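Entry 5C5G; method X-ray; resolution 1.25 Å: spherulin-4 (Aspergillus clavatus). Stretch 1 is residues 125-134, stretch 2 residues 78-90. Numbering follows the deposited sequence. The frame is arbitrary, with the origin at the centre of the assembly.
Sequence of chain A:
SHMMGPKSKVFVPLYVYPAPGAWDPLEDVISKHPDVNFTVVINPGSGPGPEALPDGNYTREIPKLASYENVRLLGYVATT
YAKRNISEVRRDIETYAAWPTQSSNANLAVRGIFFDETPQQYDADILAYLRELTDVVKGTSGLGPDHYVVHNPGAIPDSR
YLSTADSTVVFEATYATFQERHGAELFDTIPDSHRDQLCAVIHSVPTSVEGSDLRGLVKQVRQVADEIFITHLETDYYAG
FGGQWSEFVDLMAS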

ATOM      1  N   ASP A 125       3.567 -15.970  19.366  1.00 16.46           N
ATOM      2  CA  ASP A 125       4.167 -14.734  19.873  1.00 16.56           C
ATOM      3  C   ASP A 125       4.136 -13.663  18.793  1.00 15.21           C
ATOM      4  O   ASP A 125       3.971 -12.473  19.067  1.00 15.23           O
ATOM      5  CB  ASP A 125       5.620 -14.939  20.312  1.00 20.81           C
ATOM      6  CG  ASP A 125       5.747 -15.745  21.585  1.00 28.94           C
ATOM      7  OD1 ASP A 125       4.710 -16.061  22.199  1.00 28.16           O
ATOM      8  OD2 ASP A 125       6.898 -16.048  21.972  1.00 32.93           O
ATOM      9  N   ILE A 126       4.329 -14.077  17.545  1.00 13.83           N
ATOM     10  CA  ILE A 126       4.250 -13.139  16.443  1.00 13.32           C
ATOM     11  C   ILE A 126       2.822 -12.636  16.287  1.00 12.16           C
ATOM     12  O   ILE A 126       2.593 -11.449  16.087  1.00 12.63           O
ATOM     13  CB  ILE A 126       4.729 -13.757  15.126  1.00 14.02           C
ATOM     14  CG1 ILE A 126       6.224 -14.069  15.228  1.00 16.61           C
ATOM     15  CG2 ILE A 126       4.444 -12.833  13.957  1.00 13.63           C
ATOM     16  CD1 ILE A 126       6.782 -14.844  14.058  1.00 18.40           C
ATOM     17  N   LEU A 127       1.854 -13.540  16.377  1.00 12.70           N
ATOM     18  CA  LEU A 127       0.463 -13.118  16.304  1.00 13.34           C
ATOM     19  C   LEU A 127       0.167 -12.069  17.383  1.00 11.91           C
ATOM     20  O   LEU A 127      -0.467 -11.064  17.113  1.00 12.77           O
ATOM     21  CB  LEU A 127      -0.477 -14.315  16.440  1.00 15.33           C
ATOM     22  CG  LEU A 127      -1.965 -13.961  16.391  1.00 17.39           C
ATOM     23  CD1 LEU A 127      -2.377 -13.376  15.047  1.00 20.80           C
ATOM     24  CD2 LEU A 127      -2.819 -15.173  16.724  1.00 21.14           C
ATOM     25  N   ALA A 128       0.643 -12.292  18.605  1.00 12.81           N
ATOM     26  CA  ALA A 128       0.425 -11.341  19.690  1.00 13.60           C
ATOM     27  C   ALA A 128       1.064  -9.980  19.398  1.00 12.78           C
ATOM     28  O   ALA A 128       0.488  -8.923  19.686  1.00 14.02           O
ATOM     29  CB  ALA A 128       0.958 -11.914  21.012  1.00 16.10           C
ATOM     30  N   TYR A 129       2.247 -10.006  18.803  1.00 12.46           N
ATOM     31  CA  TYR A 129       2.961  -8.795  18.416  1.00 12.13           C
ATOM     32  C   TYR A 129       2.165  -8.036  17.378  1.00 10.75           C
ATOM     33  O   TYR A 129       1.957  -6.825  17.518  1.00 11.52           O
ATOM     34  CB  TYR A 129       4.328  -9.206  17.874  1.00 12.52           C
ATOM     35  CG  TYR A 129       5.282  -8.184  17.271  1.00 13.56           C
ATOM     36  CD1 TYR A 129       5.150  -7.765  15.958  1.00 13.55           C
ATOM     37  CD2 TYR A 129       6.395  -7.755  17.977  1.00 16.02           C
ATOM     38  CE1 TYR A 129       6.063  -6.898  15.391  1.00 13.62           C
ATOM     39  CE2 TYR A 129       7.317  -6.891  17.413  1.00 17.51           C
ATOM     40  CZ  TYR A 129       7.143  -6.473  16.121  1.00 13.88           C
ATOM     41  OH  TYR A 129       8.065  -5.646  15.539  1.00 17.29           O
ATOM     42  N   LEU A 130       1.694  -8.719  16.342  1.00 11.13           N
ATOM     43  CA  LEU A 130       0.927  -8.047  15.301  1.00 10.58           C
ATOM     44  C   LEU A 130      -0.392  -7.521  15.833  1.00 11.14           C
ATOM     45  O   LEU A 130      -0.824  -6.423  15.465  1.00 10.99           O
ATOM     46  CB  LEU A 130       0.685  -8.970  14.113  1.00 12.09           C
ATOM     47  CG  LEU A 130       1.951  -9.378  13.343  1.00 13.74           C
ATOM     48  CD1 LEU A 130       1.622 -10.399  12.275  1.00 16.24           C
ATOM     49  CD2 LEU A 130       2.628  -8.162  12.711  1.00 15.95           C
ATOM     50  N   ARG A 131      -1.043  -8.272  16.715  1.00 11.47           N
ATOM     51  CA  ARG A 131      -2.301  -7.803  17.292  1.00 12.02           C
ATOM     52  C   ARG A 131      -2.089  -6.562  18.151  1.00 12.62           C
ATOM     53  O   ARG A 131      -2.908  -5.628  18.137  1.00 13.44           O
ATOM     54  CB  ARG A 131      -2.966  -8.913  18.110  1.00 13.17           C
ATOM     55  CG  ARG A 131      -3.655  -9.976  17.247  1.00 14.23           C
ATOM     56  CD  ARG A 131      -4.022 -11.247  18.047  1.00 16.57           C
ATOM     57  NE  ARG A 131      -4.987 -11.065  19.147  1.00 25.10           N
ATOM     58  CZ  ARG A 131      -6.306 -10.999  18.992  1.00 28.10           C
ATOM     59  NH1 ARG A 131      -6.836 -11.035  17.777  1.00 32.75           N
ATOM     60  NH2 ARG A 131      -7.102 -10.880  20.053  1.00 19.22           N
ATOM     61  N   GLU A 132      -0.993  -6.540  18.902  1.00 12.75           N
ATOM     62  CA  GLU A 132      -0.664  -5.362  19.688  1.00 13.92           C
ATOM     63  C   GLU A 132      -0.457  -4.152  18.782  1.00 13.38           C
ATOM     64  O   GLU A 132      -0.929  -3.056  19.078  1.00 14.00           O
ATOM     65  CB  GLU A 132       0.579  -5.590  20.556  1.00 15.50           C
ATOM     66  CG  GLU A 132       0.935  -4.363  21.380  1.00 19.54           C
ATOM     67  CD  GLU A 132       1.933  -4.612  22.484  1.00 33.82           C
ATOM     68  OE1 GLU A 132       2.250  -5.784  22.772  1.00 40.42           O
ATOM     69  OE2 GLU A 132       2.394  -3.612  23.076  1.00 41.34           O
ATOM     70  N   LEU A 133       0.246  -4.335  17.679  1.00 11.92           N
ATOM     71  CA  LEU A 133       0.453  -3.233  16.751  1.00 11.80           C
ATOM     72  C   LEU A 133      -0.850  -2.705  16.196  1.00 11.20           C
ATOM     73  O   LEU A 133      -1.005  -1.493  16.059  1.00 11.56           O
ATOM     74  CB  LEU A 133       1.390  -3.628  15.617  1.00 13.75           C
ATOM     75  CG  LEU A 133       2.839  -3.862  16.040  1.00 14.63           C
ATOM     76  CD1 LEU A 133       3.665  -4.198  14.805  1.00 15.94           C
ATOM     77  CD2 LEU A 133       3.450  -2.672  16.797  1.00 18.77           C
ATOM     78  N   THR A 134      -1.776  -3.587  15.862  1.00 10.29           N
ATOM     79  CA  THR A 134      -3.080  -3.141  15.405  1.00 10.82           C
ATOM     80  C   THR A 134      -3.799  -2.356  16.496  1.00 11.70           C
ATOM     81  O   THR A 134      -4.408  -1.315  16.216  1.00 12.44           O
ATOM     82  CB  THR A 134      -3.899  -4.320  14.869  1.00 12.07           C
ATOM     83  OG1 THR A 134      -3.308  -4.690  13.626  1.00 11.99           O
ATOM     84  CG2 THR A 134      -5.350  -3.941  14.627  1.00 14.11           C
TER
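Stretch 2 78-90: ATTYAKRNISEVR

A helix offers a neighbouring segment one face, and side chains spaced three or four residues apart do most of the work. Residues 125-134 of spherulin-4 illustrate the principle. They are helical throughout, part of a longer helix, and the segment that lies on them, residues 78-90, changes conformation along its length. It runs through a type I' turn from Thr 80 to Lys 83, closed by the bond from Lys 83 N to Thr 80 O (3.0 Å), and enters a helix at Ile 86. Asn 85 caps that helix, its OD1 accepting from Ser 87 N at 3.0 Å. The two helices run in nearly the same direction, crossing at -24° with their axes 11.2 Å apart at closest approach, and together the stretches bury 486 Å².

Asp 125 takes no part. Ile 126 makes the first contact, where the two backbones come close enough to leave 6.6 Å between Ile 126 CA and Ala 82 CA; its CG2 lies 4.1 Å from Ala 82 CB. Leu 127 and Ala 128 are out of reach.

One turn on from Asp 125, Tyr 129 is the centrepiece. Its CA-to-CB bond points toward stretch 2, and its ring meets the turn and the start of the following helix. Ala 82 CB lies over the ring face, 4.0 Å from the centroid and 24° off the normal, a CH-pi contact that a small methyl group can make at close range. Near the ring plane, Tyr 129 OH donates a hydrogen bond to Arg 84 O at 2.7 Å, tying the helix to the backbone just beyond the turn and giving the phenol a polar partner in a largely apolar contact. The same OH is 3.5 Å from Val 89 CG2, while Tyr 129 CE2 packs 3.9 Å from Ile 86 CB.

The side chain of Leu 130 comes no closer than 5.4 Å to stretch 2 and Arg 131 is out of reach; the next contact comes from Glu 132. Its CD approaches Ile 86 CD1 to 3.7 Å, the carboxylate end of the chain meeting an apolar partner. Leu 133, one turn after Tyr 129, completes the patch. Although its CA-to-CB bond is sideways, the side chain reaches stretch 2, with CD2 3.7 Å from Ile 86 CG1 and 3.6 Å from Val 89 CG1; its CD1 lies 4.3 Å from Thr 79 CG2. Ile 86 thus meets three residues of the first helix, Tyr 129, Glu 132 and Leu 133, before Thr 134 falls out of reach.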

ATOM      1  N   ALA A  78       8.679  -0.121   9.396  1.00 10.05           N
ATOM      2  CA  ALA A  78       9.323  -1.417   9.251  1.00 10.80           C
ATOM      3  C   ALA A  78       9.162  -2.271  10.504  1.00 10.78           C
ATOM      4  O   ALA A  78       9.212  -1.746  11.620  1.00 12.66           O
ATOM      5  CB  ALA A  78      10.806  -1.229   8.962  1.00 16.22           C
ATOM      6  N   THR A  79       9.002  -3.589  10.337  1.00 10.87           N
ATOM      7  CA  THR A  79       8.962  -4.496  11.483  1.00 11.71           C
ATOM      8  C   THR A  79      10.071  -5.537  11.485  1.00 11.96           C
ATOM      9  O   THR A  79      10.192  -6.273  12.445  1.00 14.13           O
ATOM     10  CB  THR A  79       7.616  -5.233  11.622  1.00 11.56           C
ATOM     11  OG1 THR A  79       7.526  -6.276  10.641  1.00 14.31           O
ATOM     12  CG2 THR A  79       6.442  -4.297  11.482  1.00 13.09           C
ATOM     13  N   THR A  80      10.853  -5.616  10.408  1.00 13.70           N
ATOM     14  CA  THR A  80      11.950  -6.592  10.323  1.00 15.32           C
ATOM     15  C   THR A  80      11.497  -8.005  10.697  1.00 16.93           C
ATOM     16  O   THR A  80      12.115  -8.681  11.522  1.00 16.28           O
ATOM     17  CB  THR A  80      13.159  -6.185  11.205  1.00 16.05           C
ATOM     18  OG1 THR A  80      13.297  -4.763  11.196  1.00 18.20           O
ATOM     19  CG2 THR A  80      14.446  -6.831  10.670  1.00 18.58           C
ATOM     20  N   TYR A  81      10.411  -8.453  10.078  1.00 15.49           N
ATOM     21  CA  TYR A  81       9.898  -9.805  10.300  1.00 14.50           C
ATOM     22  C   TYR A  81       9.561 -10.021  11.769  1.00 15.71           C
ATOM     23  O   TYR A  81       9.737 -11.097  12.313  1.00 17.18           O
ATOM     24  CB  TYR A  81      10.868 -10.845   9.725  1.00 19.05           C
ATOM     25  CG  TYR A  81      11.146 -10.522   8.282  1.00 18.33           C
ATOM     26  CD1 TYR A  81      10.182 -10.748   7.299  1.00 21.24           C
ATOM     27  CD2 TYR A  81      12.339  -9.905   7.906  1.00 22.84           C
ATOM     28  CE1 TYR A  81      10.416 -10.411   5.974  1.00 23.31           C
ATOM     29  CE2 TYR A  81      12.576  -9.564   6.585  1.00 24.93           C
ATOM     30  CZ  TYR A  81      11.620  -9.821   5.627  1.00 27.32           C
ATOM     31  OH  TYR A  81      11.858  -9.485   4.315  1.00 29.60           O
ATOM     32  N   ALA A  82       9.020  -8.965  12.376  1.00 14.89           N
ATOM     33  CA  ALA A  82       8.575  -8.974  13.768  1.00 17.43           C
ATOM     34  C   ALA A  82       9.714  -9.126  14.758  1.00 17.79           C
ATOM     35  O   ALA A  82       9.481  -9.405  15.934  1.00 21.15           O
ATOM     36  CB  ALA A  82       7.489 -10.039  13.999  1.00 17.86           C
ATOM     37  N   LYS A  83      10.939  -8.921  14.288  1.00 16.61           N
ATOM     38  CA  LYS A  83      12.109  -8.967  15.154  1.00 20.18           C
ATOM     39  C   LYS A  83      12.460  -7.574  15.666  1.00 19.55           C
ATOM     40  O   LYS A  83      13.225  -7.438  16.615  1.00 19.51           O
ATOM     41  CB  LYS A  83      13.317  -9.554  14.413  1.00 22.75           C
ATOM     42  CG  LYS A  83      13.152 -11.008  14.003  1.00 30.27           C
ATOM     43  CD  LYS A  83      14.196 -11.410  12.965  1.00 37.88           C
ATOM     44  N   ARG A  84      11.920  -6.538  15.038  1.00 16.35           N
ATOM     45  CA  ARG A  84      12.212  -5.190  15.475  1.00 15.97           C
ATOM     46  C   ARG A  84      11.538  -4.952  16.814  1.00 15.76           C
ATOM     47  O   ARG A  84      10.366  -5.304  17.004  1.00 17.47           O
ATOM     48  CB  ARG A  84      11.722  -4.182  14.435  1.00 15.63           C
ATOM     49  CG  ARG A  84      12.142  -2.768  14.737  1.00 15.80           C
ATOM     50  CD  ARG A  84      11.870  -1.888  13.552  1.00 15.79           C
ATOM     51  NE  ARG A  84      12.280  -0.513  13.825  1.00 14.60           N
ATOM     52  CZ  ARG A  84      11.562   0.578  13.583  1.00 13.55           C
ATOM     53  NH1 ARG A  84      10.361   0.506  13.050  1.00 12.73           N
ATOM     54  NH2 ARG A  84      12.054   1.772  13.883  1.00 14.63           N
ATOM     55  N   ASN A  85      12.282  -4.361  17.742  1.00 18.08           N
ATOM     56  CA  ASN A  85      11.761  -4.054  19.063  1.00 18.51           C
ATOM     57  C   ASN A  85      10.447  -3.299  18.947  1.00 17.28           C
ATOM     58  O   ASN A  85      10.358  -2.307  18.235  1.00 16.05           O
ATOM     59  CB  ASN A  85      12.782  -3.213  19.831  1.00 20.39           C
ATOM     60  CG  ASN A  85      12.475  -3.128  21.308  1.00 37.20           C
ATOM     61  OD1 ASN A  85      11.348  -2.841  21.712  1.00 39.33           O
ATOM     62  ND2 ASN A  85      13.486  -3.385  22.129  1.00 43.74           N
ATOM     63  N   ILE A  86       9.423  -3.786  19.630  1.00 16.48           N
ATOM     64  CA  ILE A  86       8.092  -3.236  19.475  1.00 17.00           C
ATOM     65  C   ILE A  86       8.031  -1.780  19.953  1.00 14.52           C
ATOM     66  O   ILE A  86       7.227  -0.992  19.434  1.00 15.06           O
ATOM     67  CB  ILE A  86       7.034  -4.140  20.162  1.00 20.65           C
ATOM     68  CG1 ILE A  86       5.643  -3.811  19.615  1.00 20.12           C
ATOM     69  CG2 ILE A  86       7.120  -4.038  21.685  1.00 21.38           C
ATOM     70  CD1 ILE A  86       4.596  -4.880  19.908  1.00 23.11           C
ATOM     71  N   SER A  87       8.883  -1.397  20.899  1.00 16.70           N
ATOM     72  CA  SER A  87       8.899  -0.008  21.333  1.00 16.40           C
ATOM     73  C   SER A  87       9.383   0.922  20.215  1.00 14.82           C
ATOM     74  O   SER A  87       8.944   2.067  20.130  1.00 15.89           O
ATOM     75  CB  SER A  87       9.755   0.172  22.589  1.00 24.13           C
ATOM     76  OG  SER A  87      11.120  -0.084  22.315  1.00 36.00           O
ATOM     77  N   GLU A  88      10.267   0.426  19.351  1.00 16.05           N
ATOM     78  CA  GLU A  88      10.766   1.224  18.235  1.00 15.11           C
ATOM     79  C   GLU A  88       9.707   1.318  17.149  1.00 12.54           C
ATOM     80  O   GLU A  88       9.502   2.370  16.544  1.00 13.02           O
ATOM     81  CB  GLU A  88      12.060   0.621  17.687  1.00 16.98           C
ATOM     82  CG  GLU A  88      13.206   0.691  18.689  1.00 22.68           C
ATOM     83  CD  GLU A  88      14.416  -0.124  18.279  1.00 34.16           C
ATOM     84  OE1 GLU A  88      14.549  -0.441  17.078  1.00 37.37           O
ATOM     85  OE2 GLU A  88      15.232  -0.448  19.168  1.00 42.57           O
ATOM     86  N   VAL A  89       9.004   0.221  16.920  1.00 11.61           N
ATOM     87  CA  VAL A  89       7.888   0.237  15.987  1.00 11.14           C
ATOM     88  C   VAL A  89       6.836   1.239  16.480  1.00 10.72           C
ATOM     89  O   VAL A  89       6.325   2.055  15.716  1.00 10.45           O
ATOM     90  CB  VAL A  89       7.276  -1.162  15.837  1.00 11.20           C
ATOM     91  CG1 VAL A  89       6.067  -1.126  14.950  1.00 11.52           C
ATOM     92  CG2 VAL A  89       8.303  -2.135  15.272  1.00 14.22           C
ATOM     93  N   ARG A  90       6.526   1.193  17.766  1.00 11.06           N
ATOM     94  CA  ARG A  90       5.551   2.100  18.336  1.00 11.51           C
ATOM     95  C   ARG A  90       5.998   3.558  18.220  1.00 10.42           C
ATOM     96  O   ARG A  90       5.178   4.431  17.955  1.00 10.95           O
ATOM     97  CB  ARG A  90       5.269   1.734  19.779  1.00 14.57           C
ATOM     98  CG  ARG A  90       4.246   2.621  20.419  1.00 21.26           C
ATOM     99  CD  ARG A  90       3.665   1.975  21.647  1.00 33.16           C
ATOM    100  NE  ARG A  90       2.494   2.705  22.114  1.00 43.02           N
ATOM    101  CZ  ARG A  90       1.545   2.184  22.884  1.00 41.38           C
ATOM    102  NH1 ARG A  90       1.623   0.922  23.275  1.00 31.18           N
ATOM    103  NH2 ARG A  90       0.514   2.930  23.258  1.00 48.51           N
TER